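Local coordinates for protein PKS (Streptomyces albus, PDB 4OQJ) that probably elongates an acyl chain as the ketosynthase of an acyltransferase-less type I polyketide synthase that takes part in oxazolomycin biosynthesis, at residues 243-249 / 398-404; 45-51 / 365-369. One frame throughout, in Å; residues are numbered along the deposited sequence. Where two conformers were deposited one is given.

Overall arrangement
Interactions 1 and 2 are neighbouring contacts within the thiolase-fold ketosynthase, their centres about 14 Å apart. Their segments alternate along the chain: 45-51 and 243-249 lie in the N-terminal part of the ketosynthase sequence, 365-369 and 398-404 in the C-terminal part, so each contact joins parts far apart in the chain. The two touch directly. His243 ND1 of interaction 1 lies 2.6 Å from Glu50 OE2 of interaction 2, probably a hydrogen bond, and the methyl CG2 of Thr367 packs on Ala246 CB at 3.5 Å. The short helix 366-369 carries Lys366, whose NZ is bonded to the carbonyl of His329 in the His-Gly-Thr motif of ketosynthases, which places interaction 2 beside the probable active site.

Interaction 1: residues 243-249 / 398-404; sequences HCRAFDA and CFEAPNP
Asp248 and Pro402 form a single backbone bridge between two irregular segments, with Asn403 N giving a nearly straight bond to Phe247 O at 2.9 Å and Ala249 N a more bent one of the same length to Ala401 O. A type II turn from Arg245 to Asp248 leads into it. Asp248 carries the side-chain grip: with CG anti to the backbone N (chi1 -174°), its carboxylate reaches back, and OD1 accepts Glu400 N at 2.7 Å, nearly along the C-O axis, and Ala401 N at 3.0 Å, from the syn side but tilted 33° out of the carboxylate plane. OD2 takes Lys250 N, so a short acidic side chain accepts three main-chain N-H groups. Phe399 lays its ring edge against the turn, CE1 3.5 Å from Phe247 O, while the Phe247 ring leads away to Val341 and Val415. The extended Arg245 chain lies alongside Cys398, CG to CB 3.8 Å; its NH2 is salt-bridged to Asp241, and NH1 shares a water with Cys398 O. A second water links Asp248 O to ND2 of Asn403, whose OD1 accepts Glu405 N. This isolated beta bridge, reinforced by an aspartate binding consecutive amides, joins two loops of the thiolase fold.

Interaction 2: residues 45-51 / 365-369; sequences LSEGRET and VKTNV
Asn368 is the hub of this contact, its side chain crossing that of Leu45 at about a right angle while its main chain meets Thr51. In the tightly packed part, Thr51 N gives a nearly straight bond to Asn368 O at 2.9 Å, and the same carbonyl also accepts from Gln80 NE2. Thr51 OG1 lies 3.4 Å from Val369 CA and is hydrogen-bonded to Gln80. The amide of Asn368, with CG anti to the carbonyl carbon (chi1 -57°), turns ND2 to Arg49 O at 3.1 Å; the donor stands 43° out of the carbonyl plane and so does not lie on a lone pair. A water accepts from ND2 and donates to Leu45 O, and asparagine thereby ties both the helix end and the following loop. Beside the amide, Leu45 CD2, also 4.0 Å from Asn368 OD1, packs on Val365 CG2, a fit for two branched apolar residues. The solvent side is looser: Arg49 points away and, in one of its two conformers, forms a salt bridge with Glu47, while Gly48, with positive phi, closes helix 38-46 in a Schellman motif. Glu50 OE2 probably bonds to His243 ND1, while Glu50 CG lies 3.2 Å from Thr367 O. The contact joins the C-terminal end of helix 38-46 and the loop after it to helix 366-369, with Lys383 of helix 376-390 touching both Leu45 and Val365, and Ala379 touching Val365.

Interaction 1: residues 243-249 / 398-404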
loop_
_atom_site.group_PDB
_atom_site.type_symbol
_atom_site.label_atom_id
_atom_site.label_comp_id
_atom_site.label_asym_id
_atom_site.label_seq_id
_atom_site.Cartn_x
_atom_site.Cartn_y
_atom_site.Cartn_z
ATOM N N HIS A 243 -10.047 -31.541 2.928
ATOM C CA HIS A 243 -10.156 -31.122 4.322
ATOM C C HIS A 243 -8.865 -30.447 4.777
ATOM O O HIS A 243 -7.774 -30.828 4.357
ATOM C CB HIS A 243 -10.467 -32.315 5.225
ATOM C CG HIS A 243 -11.767 -32.982 4.910
ATOM N ND1 HIS A 243 -12.985 -32.425 5.241
ATOM C CD2 HIS A 243 -12.048 -34.151 4.287
ATOM C CE1 HIS A 243 -13.957 -33.221 4.835
ATOM N NE2 HIS A 243 -13.416 -34.276 4.253
ATOM N N CYS A 244 -9.011 -29.455 5.645
ATOM C CA CYS A 244 -7.881 -28.712 6.200
ATOM C C CYS A 244 -7.762 -28.999 7.700
ATOM O O CYS A 244 -8.495 -28.427 8.519
ATOM C CB CYS A 244 -8.067 -27.214 5.942
ATOM S SG CYS A 244 -6.775 -26.141 6.634
ATOM N N ARG A 245 -6.843 -29.889 8.062
ATOM C CA ARG A 245 -6.829 -30.440 9.421
ATOM C C ARG A 245 -5.775 -29.748 10.273
ATOM O O ARG A 245 -4.796 -30.368 10.700
ATOM C CB ARG A 245 -6.585 -31.948 9.378
ATOM C CG ARG A 245 -7.516 -32.695 8.430
ATOM C CD ARG A 245 -7.186 -34.193 8.375
ATOM N NE ARG A 245 -7.969 -34.887 7.352
ATOM C CZ ARG A 245 -9.218 -35.313 7.522
ATOM N NH1 ARG A 245 -9.843 -35.120 8.674
ATOM N NH2 ARG A 245 -9.850 -35.930 6.533
ATOM N N ALA A 246 -6.006 -28.464 10.538
ATOM C CA ALA A 246 -5.003 -27.611 11.153
ATOM C C ALA A 246 -4.594 -28.114 12.534
ATOM O O ALA A 246 -5.443 -28.331 13.408
ATOM C CB ALA A 246 -5.518 -26.169 11.249
ATOM N N PHE A 247 -3.282 -28.288 12.690
ATOM C CA PHE A 247 -2.614 -28.661 13.947
ATOM C C PHE A 247 -2.796 -30.128 14.325
ATOM O O PHE A 247 -2.230 -30.599 15.317
ATOM C CB PHE A 247 -3.089 -27.744 15.073
ATOM C CG PHE A 247 -2.923 -26.292 14.741
ATOM C CD1 PHE A 247 -1.656 -25.780 14.501
ATOM C CD2 PHE A 247 -4.012 -25.453 14.633
ATOM C CE1 PHE A 247 -1.476 -24.450 14.171
ATOM C CE2 PHE A 247 -3.841 -24.115 14.304
ATOM C CZ PHE A 247 -2.572 -23.619 14.069
ATOM N N ASP A 248 -3.548 -30.851 13.503
ATOM C CA ASP A 248 -3.813 -32.269 13.731
ATOM C C ASP A 248 -2.658 -33.134 13.246
ATOM O O ASP A 248 -1.876 -32.721 12.389
ATOM C CB ASP A 248 -5.101 -32.680 13.018
ATOM C CG ASP A 248 -5.525 -34.105 13.330
ATOM O OD1 ASP A 248 -6.235 -34.304 14.334
ATOM O OD2 ASP A 248 -5.164 -35.020 12.560
ATOM N N ALA A 249 -2.564 -34.347 13.782
ATOM C CA ALA A 249 -1.486 -35.258 13.404
ATOM C C ALA A 249 -1.592 -35.656 11.933
ATOM O O ALA A 249 -0.586 -35.982 11.298
ATOM C CB ALA A 249 -1.506 -36.493 14.294
ATOM N N CYS A 398 -11.715 -30.414 12.381
ATOM C CA CYS A 398 -10.861 -31.516 11.937
ATOM C C CYS A 398 -9.656 -31.724 12.854
ATOM O O CYS A 398 -8.599 -32.177 12.409
ATOM C CB CYS A 398 -10.388 -31.273 10.496
ATOM S SG CYS A 398 -11.737 -31.077 9.290
ATOM N N PHE A 399 -9.821 -31.385 14.133
ATOM C CA PHE A 399 -8.781 -31.617 15.133
ATOM C C PHE A 399 -9.140 -32.786 16.047
ATOM O O PHE A 399 -10.073 -32.692 16.838
ATOM C CB PHE A 399 -8.547 -30.379 15.994
ATOM C CG PHE A 399 -7.412 -30.543 16.960
ATOM C CD1 PHE A 399 -6.104 -30.436 16.526
ATOM C CD2 PHE A 399 -7.650 -30.830 18.288
ATOM C CE1 PHE A 399 -5.056 -30.591 17.406
ATOM C CE2 PHE A 399 -6.607 -30.996 19.172
ATOM C CZ PHE A 399 -5.314 -30.880 18.737
ATOM N N GLU A 400 -8.377 -33.867 15.941
ATOM C CA GLU A 400 -8.658 -35.098 16.683
ATOM C C GLU A 400 -7.538 -35.419 17.651
ATOM O O GLU A 400 -7.782 -35.873 18.765
ATOM C CB GLU A 400 -8.850 -36.259 15.721
ATOM C CG GLU A 400 -10.033 -36.071 14.787
ATOM C CD GLU A 400 -10.062 -37.092 13.670
ATOM O OE1 GLU A 400 -9.255 -38.051 13.715
ATOM O OE2 GLU A 400 -10.891 -36.932 12.745
ATOM N N ALA A 401 -6.308 -35.187 17.206
ATOM C CA ALA A 401 -5.130 -35.416 18.030
ATOM C C ALA A 401 -4.027 -34.480 17.568
ATOM O O ALA A 401 -3.828 -34.314 16.361
ATOM C CB ALA A 401 -4.673 -36.853 17.938
ATOM N N PRO A 402 -3.298 -33.874 18.520
ATOM C CA PRO A 402 -2.249 -32.914 18.158
ATOM C C PRO A 402 -1.119 -33.547 17.375
ATOM O O PRO A 402 -0.685 -34.665 17.657
ATOM C CB PRO A 402 -1.748 -32.413 19.510
ATOM C CG PRO A 402 -2.055 -33.525 20.447
ATOM C CD PRO A 402 -3.353 -34.091 19.974
ATOM N N ASN A 403 -0.656 -32.823 16.373
ATOM C CA ASN A 403 0.553 -33.188 15.665
ATOM C C ASN A 403 1.685 -33.343 16.679
ATOM O O ASN A 403 1.988 -32.398 17.408
ATOM C CB ASN A 403 0.861 -32.112 14.628
ATOM C CG ASN A 403 2.096 -32.393 13.814
ATOM O OD1 ASN A 403 2.958 -33.177 14.196
ATOM N ND2 ASN A 403 2.194 -31.719 12.673
ATOM N N PRO A 404 2.303 -34.541 16.748
ATOM C CA PRO A 404 3.387 -34.783 17.707
ATOM C C PRO A 404 4.555 -33.812 17.592
ATOM O O PRO A 404 5.227 -33.549 18.591
ATOM C CB PRO A 404 3.855 -36.201 17.358
ATOM C CG PRO A 404 2.694 -36.849 16.730
ATOM C CD PRO A 404 1.960 -35.763 15.997
HETATM O O HOH W 1 -8.614 -34.758 11.459
HETATM O O HOH W 2 -0.412 -30.173 12.243
#

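Interaction 2: residues 45-51 / 365-369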
loop_
_atom_site.group_PDB
_atom_site.type_symbol
_atom_site.label_atom_id
_atom_site.label_comp_id
_atom_site.label_asym_id
_atom_site.label_seq_id
_atom_site.Cartn_x
_atom_site.Cartn_y
_atom_site.Cartn_z
ATOM N N LEU A 45 -19.542 -20.611 12.025
ATOM C CA LEU A 45 -18.481 -20.680 13.026
ATOM C C LEU A 45 -18.961 -21.304 14.337
ATOM O O LEU A 45 -18.337 -22.233 14.859
ATOM C CB LEU A 45 -17.938 -19.280 13.307
ATOM C CG LEU A 45 -17.176 -18.599 12.174
ATOM C CD1 LEU A 45 -16.974 -17.127 12.497
ATOM C CD2 LEU A 45 -15.850 -19.300 11.963
ATOM N N SER A 46 -20.070 -20.779 14.858
ATOM C CA SER A 46 -20.614 -21.235 16.141
ATOM C C SER A 46 -21.183 -22.645 16.047
ATOM O O SER A 46 -21.216 -23.371 17.047
ATOM C CB SER A 46 -21.693 -20.267 16.637
ATOM O OG SER A 46 -22.746 -20.134 15.696
ATOM N N GLU A 47 -21.614 -23.045 14.851
ATOM C CA GLU A 47 -22.155 -24.400 14.661
ATOM C C GLU A 47 -21.056 -25.375 14.250
ATOM O O GLU A 47 -21.301 -26.557 14.067
ATOM C CB GLU A 47 -23.285 -24.395 13.615
ATOM C CG GLU A 47 -24.477 -23.567 14.046
ATOM C CD GLU A 47 -25.590 -23.490 13.005
ATOM O OE1 GLU A 47 -25.443 -24.067 11.904
ATOM O OE2 GLU A 47 -26.622 -22.842 13.305
ATOM N N GLY A 48 -19.836 -24.878 14.101
ATOM C CA GLY A 48 -18.712 -25.743 13.792
ATOM C C GLY A 48 -18.849 -26.473 12.461
ATOM O O GLY A 48 -18.573 -27.662 12.386
ATOM N N ARG A 49 -19.242 -25.763 11.405
ATOM C CA ARG A 49 -19.445 -26.411 10.114
ATOM C C ARG A 49 -18.332 -26.136 9.100
ATOM O O ARG A 49 -17.784 -25.030 9.024
ATOM C CB ARG A 49 -20.803 -25.997 9.541
ATOM C CG ARG A 49 -21.969 -26.636 10.305
ATOM C CD ARG A 49 -23.320 -26.398 9.648
ATOM N NE ARG A 49 -23.792 -25.021 9.817
ATOM C CZ ARG A 49 -23.673 -24.055 8.908
ATOM N NH1 ARG A 49 -23.090 -24.289 7.734
ATOM N NH2 ARG A 49 -24.148 -22.845 9.173
ATOM N N GLU A 50 -17.990 -27.189 8.348
ATOM C CA GLU A 50 -17.099 -27.124 7.185
ATOM C C GLU A 50 -17.944 -26.768 5.968
ATOM O O GLU A 50 -18.977 -27.389 5.760
ATOM C CB GLU A 50 -16.433 -28.473 6.936
ATOM C CG GLU A 50 -14.961 -28.527 7.004
ATOM C CD GLU A 50 -14.461 -29.903 6.604
ATOM O OE1 GLU A 50 -15.220 -30.884 6.766
ATOM O OE2 GLU A 50 -13.324 -30.006 6.111
ATOM N N THR A 51 -17.527 -25.801 5.157
ATOM C CA THR A 51 -18.363 -25.352 4.039
ATOM C C THR A 51 -17.951 -25.979 2.712
ATOM O O THR A 51 -18.456 -25.602 1.643
ATOM C CB THR A 51 -18.312 -23.830 3.909
ATOM O OG1 THR A 51 -16.951 -23.435 3.789
ATOM C CG2 THR A 51 -18.907 -23.179 5.140
ATOM N N VAL A 365 -9.695 -20.551 10.863
ATOM C CA VAL A 365 -10.899 -20.523 10.028
ATOM C C VAL A 365 -10.664 -21.235 8.692
ATOM O O VAL A 365 -11.610 -21.564 7.976
ATOM C CB VAL A 365 -11.377 -19.086 9.766
ATOM C CG1 VAL A 365 -10.460 -18.347 8.751
ATOM C CG2 VAL A 365 -12.821 -19.078 9.315
ATOM N N LYS A 366 -9.409 -21.484 8.343
ATOM C CA LYS A 366 -9.152 -22.265 7.139
ATOM C C LYS A 366 -9.749 -23.679 7.283
ATOM O O LYS A 366 -10.021 -24.327 6.278
ATOM C CB LYS A 366 -7.658 -22.326 6.837
ATOM C CG LYS A 366 -7.101 -20.945 6.432
ATOM C CD LYS A 366 -5.686 -21.025 5.921
ATOM C CE LYS A 366 -5.189 -19.649 5.469
ATOM N NZ LYS A 366 -5.276 -18.663 6.573
ATOM N N THR A 367 -10.000 -24.128 8.517
ATOM C CA THR A 367 -10.609 -25.452 8.731
ATOM C C THR A 367 -12.108 -25.433 8.403
ATOM O O THR A 367 -12.691 -26.484 8.115
ATOM C CB THR A 367 -10.426 -25.968 10.183
ATOM O OG1 THR A 367 -11.198 -25.169 11.098
ATOM C CG2 THR A 367 -8.958 -25.961 10.587
ATOM N N ASN A 368 -12.721 -24.250 8.447
ATOM C CA ASN A 368 -14.123 -24.093 8.051
ATOM C C ASN A 368 -14.247 -23.882 6.539
ATOM O O ASN A 368 -14.983 -24.599 5.865
ATOM C CB ASN A 368 -14.795 -22.900 8.762
ATOM C CG ASN A 368 -14.733 -22.981 10.273
ATOM O OD1 ASN A 368 -13.744 -22.590 10.901
ATOM N ND2 ASN A 368 -15.817 -23.445 10.870
ATOM N N VAL A 369 -13.544 -22.873 6.019
ATOM C CA VAL A 369 -13.821 -22.364 4.673
ATOM C C VAL A 369 -12.662 -22.509 3.695
ATOM O O VAL A 369 -12.764 -22.062 2.550
ATOM C CB VAL A 369 -14.232 -20.860 4.710
ATOM C CG1 VAL A 369 -15.481 -20.663 5.548
ATOM C CG2 VAL A 369 -13.080 -19.975 5.220
HETATM O O HOH W 3 -16.135 -23.561 13.799
#